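Local coordinates for protein ubiquitin (Sulfolobus solfataricus, PDB 4WWM) that is a ubiquitin-related modifier (Urm1) of an archaeon, probably conjugated to other proteins and possibly also a sulfur carrier in tRNA processing, at residues 27-30 with 31-35; 45-48 with 49-53. All coordinates share one frame; numbering follows the deposited sequence.

How the contacts relate
Contact 1 and contact 2 follow one another along the chain and lie on facing layers of a ubiquitin-like beta-grasp fold, their centres 12 Å apart. Contact 1 takes in nearly all of helix 26-33 and the exit from it; contact 2 is the loop and tight turn that lead into strand 51-55. Leu-30 joins them: its CD1 lies 3.6 Å from CD1 of Ile-53, and 4.2 Å from CD2 of Leu-47 in the conformer described. Nearer the solvent, Leu-27 CD1 packs 3.8 Å from Asn-45 O. Both contacts are structural packing. The C-terminal end, through which Urm1 proteins are activated and conjugated, belongs to neither of them.

Contact 1 of 2, residues 27-30 with 31-35; sequences LRVL and VKIDS
From Leu-27 to Asp-34 the backbone is tied by four successive i to i+4 hydrogen bonds, running from Val-31 N to Leu-27 O (2.9 Å) through to Asp-34 N and Leu-30 O (2.8 Å). These residues make up nearly the whole of the helix that packs across the sheet of the beta-grasp fold, and its exit. The third bond, from Ile-33 N, meets Val-29 O in the carbonyl plane with an N-H...O angle of 158°; the last bends to 146° as Asp-34 leaves the helical conformation.

Side chains follow the same spacing. Val-31 has CG2 beside its backbone N, which brings this methyl 3.3 Å from Leu-27 O and 4.2 Å from CD1 of Leu-27; a short branched residue suits this partly exposed flank. Ile-33 does likewise on the buried side: with chi1 -65°, CG1 turns back to Val-29 O at 3.3 Å and comes within 4.5 Å of Val-29 CG1. Val-29 and Leu-30 turn their apolar branches to Ile-74 and Ile-76 of the sheet, while Ile-33 meets Phe-14.

The polar residues face outward or close the end. Lys-32 makes a salt bridge with Asp-23, which also draws Arg-28 in a long, weak ion pair, so the two like charges, Arg-28 NH2 and Lys-32 NZ 6.4 Å apart, share an acidic neighbour. Asp-34 suits a buried helix exit because its carboxylate accepts the backbone N-H groups of Leu-39, Ile-40 and Leu-41. Asp-34 CB lies 3.1 Å from Leu-30 O.

Contact 2 of 2, residues 45-48 with 49-53; sequences NQLK and SGILI
Lys-48, Leu-47 and Ile-51 carry this contact, gathered at a type II beta turn that runs from Lys-48 to Ile-51 and delivers the chain into strand 51-55 of the beta-grasp sheet. Glycine fits the third position of the turn because Gly-50 has a positive phi, 77°. The ends of the turn are spread, Lys-48 O standing 3.6 Å from Ile-51 N, and a water bridges them, donating to Lys-48 O at 2.6 Å and to Ile-51 O at 2.5 Å.

Leu-47 was modelled in two conformers; in the one described, the side chains of Leu-47 and Ile-51 cross obliquely, Leu-47 CD2 lying 4.1 Å from Ile-51 CG2. Leucine, branched only at CG, suits this loop position because both its methyls can reach the strand's isoleucines. Ile-53, two residues on and so on the same strand face as Ile-51, completes the apolar patch together with Trp-60. In that conformer Leu-47 CD1 comes 3.5 Å from Ile-53 CD1, a closeness that is doubtful given the second conformer.

In Ile-51, chi1 -58° sets CG1 beside the backbone N, and the extended chi2 carries CD1 on to Lys-48 while CG2 is left for Leu-47, so its two branches serve different neighbours. Ile-40 and Ile-76 pack on it as well. With an alanine here, Lys-48 CB would probably lose the methyl packed on it and a gap would be likely to open beside Leu-47 CD2.

Lys-48 divides its roles along its length. The chain beyond CG runs out extended and takes NZ to the carbonyl oxygen of His-38, whereas Lys-48 CB packs on Ile-51 CD1 at 3.9 Å.

Contact 1 of 2, residues 27-30 with 31-35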
loop_
_atom_site.group_PDB
_atom_site.type_symbol
_atom_site.label_atom_id
_atom_site.label_comp_id
_atom_site.label_asym_id
_atom_site.label_seq_id
_atom_site.Cartn_x
_atom_site.Cartn_y
_atom_site.Cartn_z
ATOM N N LEU A 27 -7.411 -1.830 -2.414
ATOM C CA LEU A 27 -7.970 -1.423 -1.132
ATOM C C LEU A 27 -7.813 -2.536 -0.100
ATOM O O LEU A 27 -7.455 -2.281 1.047
ATOM C CB LEU A 27 -9.446 -1.046 -1.273
ATOM C CG LEU A 27 -10.147 -0.699 0.043
ATOM C CD1 LEU A 27 -9.487 0.502 0.703
ATOM C CD2 LEU A 27 -11.627 -0.431 -0.183
ATOM N N ARG A 28 -8.081 -3.767 -0.520
ATOM C CA ARG A 28 -7.994 -4.912 0.377
ATOM C C ARG A 28 -6.548 -5.186 0.775
ATOM O O ARG A 28 -6.282 -5.602 1.904
ATOM C CB ARG A 28 -8.611 -6.151 -0.271
ATOM C CG ARG A 28 -10.098 -6.009 -0.566
ATOM C CD ARG A 28 -10.909 -7.102 0.109
ATOM N NE ARG A 28 -10.500 -8.434 -0.328
ATOM C CZ ARG A 28 -10.814 -9.563 0.299
ATOM N NH1 ARG A 28 -11.542 -9.535 1.409
ATOM N NH2 ARG A 28 -10.391 -10.725 -0.180
ATOM N N VAL A 29 -5.618 -4.956 -0.148
ATOM C CA VAL A 29 -4.198 -5.044 0.172
ATOM C C VAL A 29 -3.898 -4.086 1.320
ATOM O O VAL A 29 -3.320 -4.479 2.334
ATOM C CB VAL A 29 -3.304 -4.707 -1.050
ATOM C CG1 VAL A 29 -1.828 -4.588 -0.657
ATOM C CG2 VAL A 29 -3.467 -5.756 -2.134
ATOM N N LEU A 30 -4.319 -2.836 1.166
ATOM C CA LEU A 30 -4.017 -1.807 2.152
ATOM C C LEU A 30 -4.687 -2.098 3.490
ATOM O O LEU A 30 -4.099 -1.857 4.542
ATOM C CB LEU A 30 -4.446 -0.432 1.636
ATOM C CG LEU A 30 -3.802 0.000 0.315
ATOM C CD1 LEU A 30 -4.357 1.340 -0.144
ATOM C CD2 LEU A 30 -2.286 0.062 0.426
ATOM N N VAL A 31 -5.908 -2.620 3.454
ATOM C CA VAL A 31 -6.625 -2.941 4.683
ATOM C C VAL A 31 -5.930 -4.082 5.425
ATOM O O VAL A 31 -5.864 -4.075 6.654
ATOM C CB VAL A 31 -8.099 -3.316 4.403
ATOM C CG1 VAL A 31 -8.755 -3.952 5.629
ATOM C CG2 VAL A 31 -8.885 -2.084 3.983
ATOM N N LYS A 32 -5.412 -5.060 4.684
ATOM C CA LYS A 32 -4.713 -6.181 5.303
ATOM C C LYS A 32 -3.406 -5.720 5.945
ATOM O O LYS A 32 -3.037 -6.187 7.021
ATOM C CB LYS A 32 -4.428 -7.283 4.279
ATOM C CG LYS A 32 -3.622 -8.452 4.853
ATOM C CD LYS A 32 -3.552 -9.635 3.897
ATOM C CE LYS A 32 -4.892 -10.346 3.778
ATOM N NZ LYS A 32 -4.837 -11.492 2.825
ATOM N N ILE A 33 -2.714 -4.808 5.274
ATOM C CA ILE A 33 -1.478 -4.239 5.792
ATOM C C ILE A 33 -1.759 -3.349 7.005
ATOM O O ILE A 33 -1.063 -3.425 8.022
ATOM C CB ILE A 33 -0.749 -3.417 4.696
ATOM C CG1 ILE A 33 -0.295 -4.326 3.550
ATOM C CG2 ILE A 33 0.444 -2.659 5.262
ATOM C CD1 ILE A 33 0.702 -5.403 3.943
ATOM N N ASP A 34 -2.792 -2.520 6.890
ATOM C CA ASP A 34 -3.063 -1.460 7.858
ATOM C C ASP A 34 -4.099 -1.871 8.904
ATOM O O ASP A 34 -4.613 -1.027 9.644
ATOM C CB ASP A 34 -3.547 -0.212 7.116
ATOM C CG ASP A 34 -3.369 1.060 7.919
ATOM O OD1 ASP A 34 -2.321 1.213 8.578
ATOM O OD2 ASP A 34 -4.275 1.917 7.874
ATOM N N SER A 35 -4.380 -3.170 8.964
ATOM C CA SER A 35 -5.526 -3.708 9.699
ATOM C C SER A 35 -5.740 -3.100 11.088
ATOM O O SER A 35 -6.698 -2.358 11.300
ATOM C CB SER A 35 -5.380 -5.227 9.830
ATOM O OG SER A 35 -6.530 -5.801 10.426
#

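Contact 2 of 2, residues 45-48 with 49-53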
loop_
_atom_site.group_PDB
_atom_site.type_symbol
_atom_site.label_atom_id
_atom_site.label_comp_id
_atom_site.label_asym_id
_atom_site.label_seq_id
_atom_site.Cartn_x
_atom_site.Cartn_y
_atom_site.Cartn_z
ATOM N N ASN A 45 -11.205 4.277 5.495
ATOM C CA ASN A 45 -10.364 3.507 4.574
ATOM C C ASN A 45 -9.797 4.338 3.419
ATOM O O ASN A 45 -9.183 3.793 2.501
ATOM C CB ASN A 45 -11.137 2.308 4.007
ATOM C CG ASN A 45 -11.408 1.237 5.051
ATOM O OD1 ASN A 45 -10.795 1.222 6.119
ATOM N ND2 ASN A 45 -12.322 0.326 4.737
ATOM N N GLN A 46 -9.999 5.650 3.462
ATOM C CA GLN A 46 -9.370 6.546 2.502
ATOM C C GLN A 46 -7.901 6.721 2.879
ATOM O O GLN A 46 -7.554 6.758 4.060
ATOM C CB GLN A 46 -10.088 7.901 2.471
ATOM C CG GLN A 46 -9.429 8.960 1.589
ATOM C CD GLN A 46 -10.074 10.328 1.741
ATOM O OE1 GLN A 46 -11.109 10.471 2.395
ATOM N NE2 GLN A 46 -9.462 11.341 1.137
ATOM N N LEU A 47 -7.042 6.812 1.871
ATOM C CA LEU A 47 -5.615 7.013 2.095
ATOM C C LEU A 47 -5.347 8.331 2.798
ATOM O O LEU A 47 -5.970 9.346 2.492
ATOM C CB LEU A 47 -4.851 6.987 0.771
ATOM C CG LEU A 47 -4.321 5.646 0.272
ATOM C CD1 LEU A 47 -3.788 5.823 -1.135
ATOM C CD2 LEU A 47 -3.236 5.111 1.192
ATOM N N LYS A 48 -4.418 8.319 3.747
ATOM C CA LYS A 48 -4.025 9.549 4.416
ATOM C C LYS A 48 -3.195 10.396 3.465
ATOM O O LYS A 48 -2.630 9.886 2.498
ATOM C CB LYS A 48 -3.233 9.259 5.688
ATOM C CG LYS A 48 -4.043 8.617 6.797
ATOM C CD LYS A 48 -3.204 8.460 8.050
ATOM C CE LYS A 48 -3.946 7.702 9.132
ATOM N NZ LYS A 48 -3.154 7.641 10.388
ATOM N N SER A 49 -3.125 11.692 3.733
ATOM C CA SER A 49 -2.291 12.571 2.929
ATOM C C SER A 49 -0.826 12.263 3.213
ATOM O O SER A 49 -0.489 11.708 4.259
ATOM C CB SER A 49 -2.600 14.040 3.223
ATOM O OG SER A 49 -2.227 14.389 4.542
ATOM N N GLY A 50 0.040 12.608 2.269
ATOM C CA GLY A 50 1.460 12.373 2.428
ATOM C C GLY A 50 1.837 10.924 2.193
ATOM O O GLY A 50 2.954 10.523 2.506
ATOM N N ILE A 51 0.904 10.140 1.655
ATOM C CA ILE A 51 1.182 8.763 1.254
ATOM C C ILE A 51 0.898 8.570 -0.228
ATOM O O ILE A 51 -0.203 8.846 -0.702
ATOM C CB ILE A 51 0.346 7.743 2.047
ATOM C CG1 ILE A 51 0.613 7.885 3.546
ATOM C CG2 ILE A 51 0.667 6.315 1.581
ATOM C CD1 ILE A 51 -0.293 7.046 4.402
ATOM N N LEU A 52 1.902 8.080 -0.946
ATOM C CA LEU A 52 1.764 7.758 -2.359
ATOM C C LEU A 52 1.905 6.260 -2.547
ATOM O O LEU A 52 2.606 5.599 -1.777
ATOM C CB LEU A 52 2.817 8.495 -3.182
ATOM C CG LEU A 52 2.851 10.009 -2.979
ATOM C CD1 LEU A 52 3.995 10.602 -3.767
ATOM C CD2 LEU A 52 1.530 10.641 -3.389
ATOM N N ILE A 53 1.235 5.729 -3.564
ATOM C CA ILE A 53 1.339 4.313 -3.882
ATOM C C ILE A 53 1.742 4.131 -5.336
ATOM O O ILE A 53 1.108 4.672 -6.244
ATOM C CB ILE A 53 0.019 3.563 -3.618
ATOM C CG1 ILE A 53 -0.408 3.751 -2.159
ATOM C CG2 ILE A 53 0.177 2.079 -3.947
ATOM C CD1 ILE A 53 -1.697 3.043 -1.800
HETATM O O HOH W 1 -1.886 10.469 0.128
#